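Local coordinates for ribokinase (Cryptococcus neoformans var. grubii serotype A, PDB 6XK2), which probably catalyses the magnesium-dependent transfer of phosphate from ATP to O-5 of D-ribose, giving D-ribose 5-phosphate, at residues A[277-282]-A[310-315]; A[22-27]-A[104-109]. One frame throughout, in Å; residues are numbered along the deposited sequence.

The two contacts illustrate how a PfkB kinase divides its work between a large α/β domain and a small β-sheet lid. Interaction 2 comes first along the chain: it pairs strands 22-29 and 102-109, the central neighbours of the four-stranded lid sheet. Interaction 1 follows, joining the start of helix 279-292 to the end of helix 297-312 beside the nucleotide. Their centres lie about 15 Å apart, and they touch directly where T277 CG2 packs 3.9 Å from F26 CE1. Interaction 1 thus lines the ADP site and carries the predicted catalytic base, while interaction 2 carries predicted sugar-binding residues, consistent with a reaction site enclosed between the domain and its lid.

Interaction 1: residues A[277-282]-A[310-315]; sequences TGAGDC and ICVENE. With ADP (adenosine-5'-diphosphate), chain E.
V312 lays its isopropyl group over one face of the ADP adenine, while its CG1 also meets A279 CB at 4.0 Å, tying the two segments together beside the nucleotide. CG1 stands over the five-membered ring, 4.1 Å from ADP C4. The second methyl, CG2, lies over the N3-C2 edge of the six-membered ring, 4.2 Å from ADP N3. The motif below is the PfkB signature, whose GAGD sequence, G278 to D281, forms the anion hole at the start of helix 279-292. A279 turns its methyl to the ribose, with CB 3.4 Å from ADP O4'. Next to it G280, which has no side chain, lets the β-phosphate come close, CA to ADP O3B being 3.5 Å. G278 is the N-cap residue, and its carbonyl O takes the backbone N-H of C282. D281, the predicted proton acceptor, leaves the helix on another side, where K51, N54 and Q55 hold its carboxylate.

Two cysteines fill the space between the helices. With SG anti to its backbone N (chi1 173°), C311 sends the sulfur into the first turn of the opposing helix, 3.9 Å from A279 CA. C282 SG packs in return at 4.0 Å from C311 CB. C311, N314 and T277, the last hydrogen-bonded to D275, belong to a predicted potassium site. At the close of helix 297-312, I310 O accepts from both sides of its carbonyl plane: E313 N on one, and on the other N314 ND2 at 2.8 Å, donating nearly within its own amide plane.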
# COMPACT_ATOMS: atom_id res chain seq x y z
N THR A 277 16.20 -8.00 -2.78
CA THR A 277 15.09 -7.96 -3.72
C THR A 277 15.62 -8.03 -5.14
O THR A 277 16.65 -7.44 -5.47
CB THR A 277 14.26 -6.69 -3.55
OG1 THR A 277 15.11 -5.56 -3.77
CG2 THR A 277 13.63 -6.62 -2.16
N GLY A 278 14.92 -8.77 -5.99
CA GLY A 278 15.33 -8.88 -7.36
C GLY A 278 16.47 -9.86 -7.63
O GLY A 278 16.89 -9.97 -8.78
N ALA A 279 16.97 -10.56 -6.62
CA ALA A 279 18.05 -11.51 -6.89
C ALA A 279 17.56 -12.69 -7.73
O ALA A 279 18.26 -13.13 -8.64
CB ALA A 279 18.66 -12.01 -5.59
N GLY A 280 16.35 -13.19 -7.46
CA GLY A 280 15.80 -14.26 -8.27
C GLY A 280 15.58 -13.84 -9.71
O GLY A 280 15.94 -14.56 -10.64
N ASP A 281 15.04 -12.63 -9.91
CA ASP A 281 14.85 -12.14 -11.26
C ASP A 281 16.19 -11.85 -11.94
O ASP A 281 16.36 -12.16 -13.13
CB ASP A 281 13.97 -10.90 -11.26
CG ASP A 281 12.58 -11.19 -10.74
OD1 ASP A 281 11.92 -10.28 -10.18
OD2 ASP A 281 12.15 -12.36 -10.91
N CYS A 282 17.15 -11.30 -11.20
CA CYS A 282 18.49 -11.15 -11.76
C CYS A 282 19.03 -12.50 -12.22
O CYS A 282 19.64 -12.60 -13.30
CB CYS A 282 19.43 -10.50 -10.74
SG CYS A 282 21.17 -10.42 -11.22
N ILE A 310 26.73 -9.44 -6.88
CA ILE A 310 26.71 -7.99 -7.06
C ILE A 310 25.33 -7.44 -6.77
O ILE A 310 25.18 -6.42 -6.09
CB ILE A 310 27.16 -7.62 -8.49
CG1 ILE A 310 28.59 -8.08 -8.77
CG2 ILE A 310 27.02 -6.13 -8.70
CD1 ILE A 310 29.04 -7.88 -10.20
N CYS A 311 24.29 -8.15 -7.22
CA CYS A 311 22.92 -7.67 -7.09
C CYS A 311 22.55 -7.36 -5.65
O CYS A 311 21.94 -6.32 -5.37
CB CYS A 311 21.97 -8.70 -7.68
SG CYS A 311 20.23 -8.33 -7.42
N VAL A 312 22.88 -8.25 -4.71
CA VAL A 312 22.45 -8.09 -3.32
C VAL A 312 23.31 -7.08 -2.56
O VAL A 312 22.94 -6.68 -1.44
CB VAL A 312 22.45 -9.44 -2.58
CG1 VAL A 312 21.44 -10.39 -3.21
CG2 VAL A 312 23.84 -10.04 -2.57
N GLU A 313 24.43 -6.65 -3.14
CA GLU A 313 25.25 -5.59 -2.57
C GLU A 313 24.70 -4.22 -2.90
O GLU A 313 25.23 -3.22 -2.39
CB GLU A 313 26.69 -5.69 -3.07
CG GLU A 313 27.38 -6.99 -2.72
CD GLU A 313 28.74 -7.13 -3.37
OE1 GLU A 313 29.24 -6.12 -3.90
OE2 GLU A 313 29.32 -8.24 -3.34
N ASN A 314 23.65 -4.13 -3.70
CA ASN A 314 23.14 -2.85 -4.16
C ASN A 314 21.64 -2.75 -3.92
O ASN A 314 20.95 -3.74 -3.69
CB ASN A 314 23.51 -2.62 -5.62
CG ASN A 314 25.01 -2.52 -5.82
OD1 ASN A 314 25.58 -1.43 -5.69
ND2 ASN A 314 25.65 -3.64 -6.12
N GLU A 315 21.17 -1.51 -3.90
CA GLU A 315 19.78 -1.24 -3.59
C GLU A 315 18.94 -1.35 -4.85
O GLU A 315 19.41 -1.01 -5.94
CB GLU A 315 19.61 0.16 -2.99
PB ADP E . 14.21 -15.79 -5.14
O1B ADP E . 13.80 -16.71 -3.97
O2B ADP E . 13.87 -14.29 -4.81
O3B ADP E . 13.63 -16.24 -6.45
PA ADP E . 16.93 -16.24 -4.12
O1A ADP E . 16.59 -15.71 -2.77
O2A ADP E . 17.05 -17.78 -4.12
O3A ADP E . 15.81 -15.80 -5.17
O5' ADP E . 18.21 -15.54 -4.81
C5' ADP E . 18.79 -16.00 -6.05
C4' ADP E . 20.30 -16.00 -5.92
O4' ADP E . 20.75 -14.73 -5.39
C3' ADP E . 20.86 -17.04 -4.97
O3' ADP E . 20.94 -18.31 -5.59
C2' ADP E . 22.22 -16.44 -4.63
O2' ADP E . 23.18 -16.72 -5.64
C1' ADP E . 21.88 -14.94 -4.55
N9 ADP E . 21.52 -14.51 -3.21
C8 ADP E . 20.27 -14.37 -2.68
N7 ADP E . 20.25 -14.05 -1.40
C5 ADP E . 21.59 -13.97 -1.08
C6 ADP E . 22.26 -13.67 0.13
N6 ADP E . 21.62 -13.39 1.28
N1 ADP E . 23.61 -13.65 0.12
C2 ADP E . 24.25 -13.92 -1.02
N3 ADP E . 23.73 -14.22 -2.22
C4 ADP E . 22.40 -14.23 -2.18

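Interaction 2: residues A[22-27]-A[104-109]; sequences NIDEFF and AVIQSA. With EDO (1,2-ethanediol), chain F.
I23 O and A104 N open a ladder of five backbone hydrogen bonds that runs on to S108 N and F27 O. The first is the longest, 3.2 Å between A104 N and I23 O. The next, E25 N to A104 O at 2.8 Å, is almost straight, its N-H...O angle being 173°. The short strand segments run parallel, twisted by 29°.

Apolar contacts line both faces. F26 and I106 point the same way, and I106 CD1 makes a CH-pi contact over the F26 ring, 4.0 Å from its centroid. On the face bearing E25, V105 holds CG1 anti to its backbone N (chi1 -179°), which brings that methyl 3.8 Å from F27 CE2. Strands 22-29 and 102-109 form the middle of the lid sheet, which in ribokinases also builds the dimer as a β-clasp; here V105 packs on F27 of the second subunit.

Charged groups sit on either face. E25 bridges the subunit boundary, its carboxylate paired with R103 of its own chain and R103 of the second subunit. D24, a predicted substrate-binding residue, rests OD1 3.3 Å from A104 CB, and OD1 accepts a hydrogen bond at 2.8 Å from O2 of an ethanediol, probably a crystallisation additive, that also bonds to E146.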
# COMPACT_ATOMS: atom_id res chain seq x y z
N ASN A 22 5.44 -3.78 -13.39
CA ASN A 22 4.85 -3.28 -12.15
C ASN A 22 5.54 -2.01 -11.70
O ASN A 22 6.75 -1.83 -11.89
CB ASN A 22 4.95 -4.28 -10.98
CG ASN A 22 4.02 -5.46 -11.12
OD1 ASN A 22 2.98 -5.38 -11.80
ND2 ASN A 22 4.37 -6.56 -10.48
N ILE A 23 4.77 -1.15 -11.07
CA ILE A 23 5.32 -0.11 -10.20
C ILE A 23 5.29 -0.70 -8.79
O ILE A 23 4.22 -1.02 -8.26
CB ILE A 23 4.52 1.19 -10.31
CG1 ILE A 23 4.62 1.73 -11.74
CG2 ILE A 23 5.02 2.24 -9.31
CD1 ILE A 23 3.74 2.93 -12.01
N ASP A 24 6.47 -0.95 -8.23
CA ASP A 24 6.59 -1.57 -6.92
C ASP A 24 6.59 -0.49 -5.84
O ASP A 24 7.36 0.47 -5.89
CB ASP A 24 7.88 -2.39 -6.81
CG ASP A 24 7.85 -3.67 -7.61
OD1 ASP A 24 6.79 -4.03 -8.19
OD2 ASP A 24 8.91 -4.34 -7.64
N GLU A 25 5.76 -0.69 -4.83
CA GLU A 25 5.74 0.20 -3.68
C GLU A 25 6.18 -0.60 -2.46
O GLU A 25 5.43 -1.46 -1.97
CB GLU A 25 4.35 0.80 -3.50
CG GLU A 25 4.11 1.99 -4.41
CD GLU A 25 2.67 2.49 -4.37
OE1 GLU A 25 1.78 1.67 -4.05
OE2 GLU A 25 2.42 3.68 -4.69
N PHE A 26 7.39 -0.31 -1.97
CA PHE A 26 7.93 -0.93 -0.77
C PHE A 26 7.58 -0.08 0.45
O PHE A 26 8.17 0.99 0.67
CB PHE A 26 9.45 -1.10 -0.88
CG PHE A 26 9.88 -2.11 -1.89
CD1 PHE A 26 10.02 -3.43 -1.53
CD2 PHE A 26 10.17 -1.73 -3.19
CE1 PHE A 26 10.43 -4.38 -2.47
CE2 PHE A 26 10.57 -2.66 -4.13
CZ PHE A 26 10.70 -3.99 -3.77
N PHE A 27 6.68 -0.59 1.29
CA PHE A 27 6.36 0.04 2.57
C PHE A 27 7.22 -0.61 3.64
O PHE A 27 7.08 -1.80 3.92
CB PHE A 27 4.88 -0.11 2.93
CG PHE A 27 3.96 0.66 2.03
CD1 PHE A 27 3.56 1.94 2.35
CD2 PHE A 27 3.51 0.10 0.84
CE1 PHE A 27 2.73 2.66 1.53
CE2 PHE A 27 2.68 0.81 0.01
CZ PHE A 27 2.28 2.09 0.36
N ALA A 104 2.64 -3.65 -7.38
CA ALA A 104 2.92 -4.53 -6.27
C ALA A 104 2.99 -3.67 -5.00
O ALA A 104 3.80 -2.73 -4.93
CB ALA A 104 4.22 -5.30 -6.49
N VAL A 105 2.11 -3.96 -4.05
CA VAL A 105 2.19 -3.37 -2.72
C VAL A 105 2.96 -4.35 -1.84
O VAL A 105 2.45 -5.42 -1.50
CB VAL A 105 0.80 -3.08 -2.15
CG1 VAL A 105 0.91 -2.42 -0.76
CG2 VAL A 105 0.01 -2.19 -3.11
N ILE A 106 4.18 -3.99 -1.48
CA ILE A 106 5.09 -4.91 -0.81
C ILE A 106 5.35 -4.40 0.60
O ILE A 106 5.82 -3.27 0.79
CB ILE A 106 6.41 -5.07 -1.59
CG1 ILE A 106 6.10 -5.49 -3.03
CG2 ILE A 106 7.30 -6.08 -0.89
CD1 ILE A 106 6.96 -4.80 -4.08
N GLN A 107 5.06 -5.24 1.58
CA GLN A 107 5.46 -5.00 2.95
C GLN A 107 6.87 -5.54 3.13
O GLN A 107 7.09 -6.75 3.07
CB GLN A 107 4.51 -5.67 3.93
CG GLN A 107 3.06 -5.28 3.80
CD GLN A 107 2.19 -6.03 4.78
OE1 GLN A 107 2.43 -6.01 5.98
NE2 GLN A 107 1.17 -6.71 4.27
N SER A 108 7.83 -4.64 3.35
CA SER A 108 9.22 -4.99 3.58
C SER A 108 9.47 -4.86 5.08
O SER A 108 9.64 -3.75 5.60
CB SER A 108 10.14 -4.08 2.76
OG SER A 108 11.51 -4.41 2.95
N ALA A 109 9.49 -5.99 5.77
CA ALA A 109 9.58 -5.94 7.22
C ALA A 109 11.02 -5.79 7.66
O ALA A 109 11.95 -6.22 6.97
CB ALA A 109 8.98 -7.19 7.85
C1 EDO F . 6.69 -8.79 -7.77
O1 EDO F . 6.94 -9.23 -9.10
C2 EDO F . 7.19 -7.35 -7.69
O2 EDO F . 6.89 -6.70 -8.93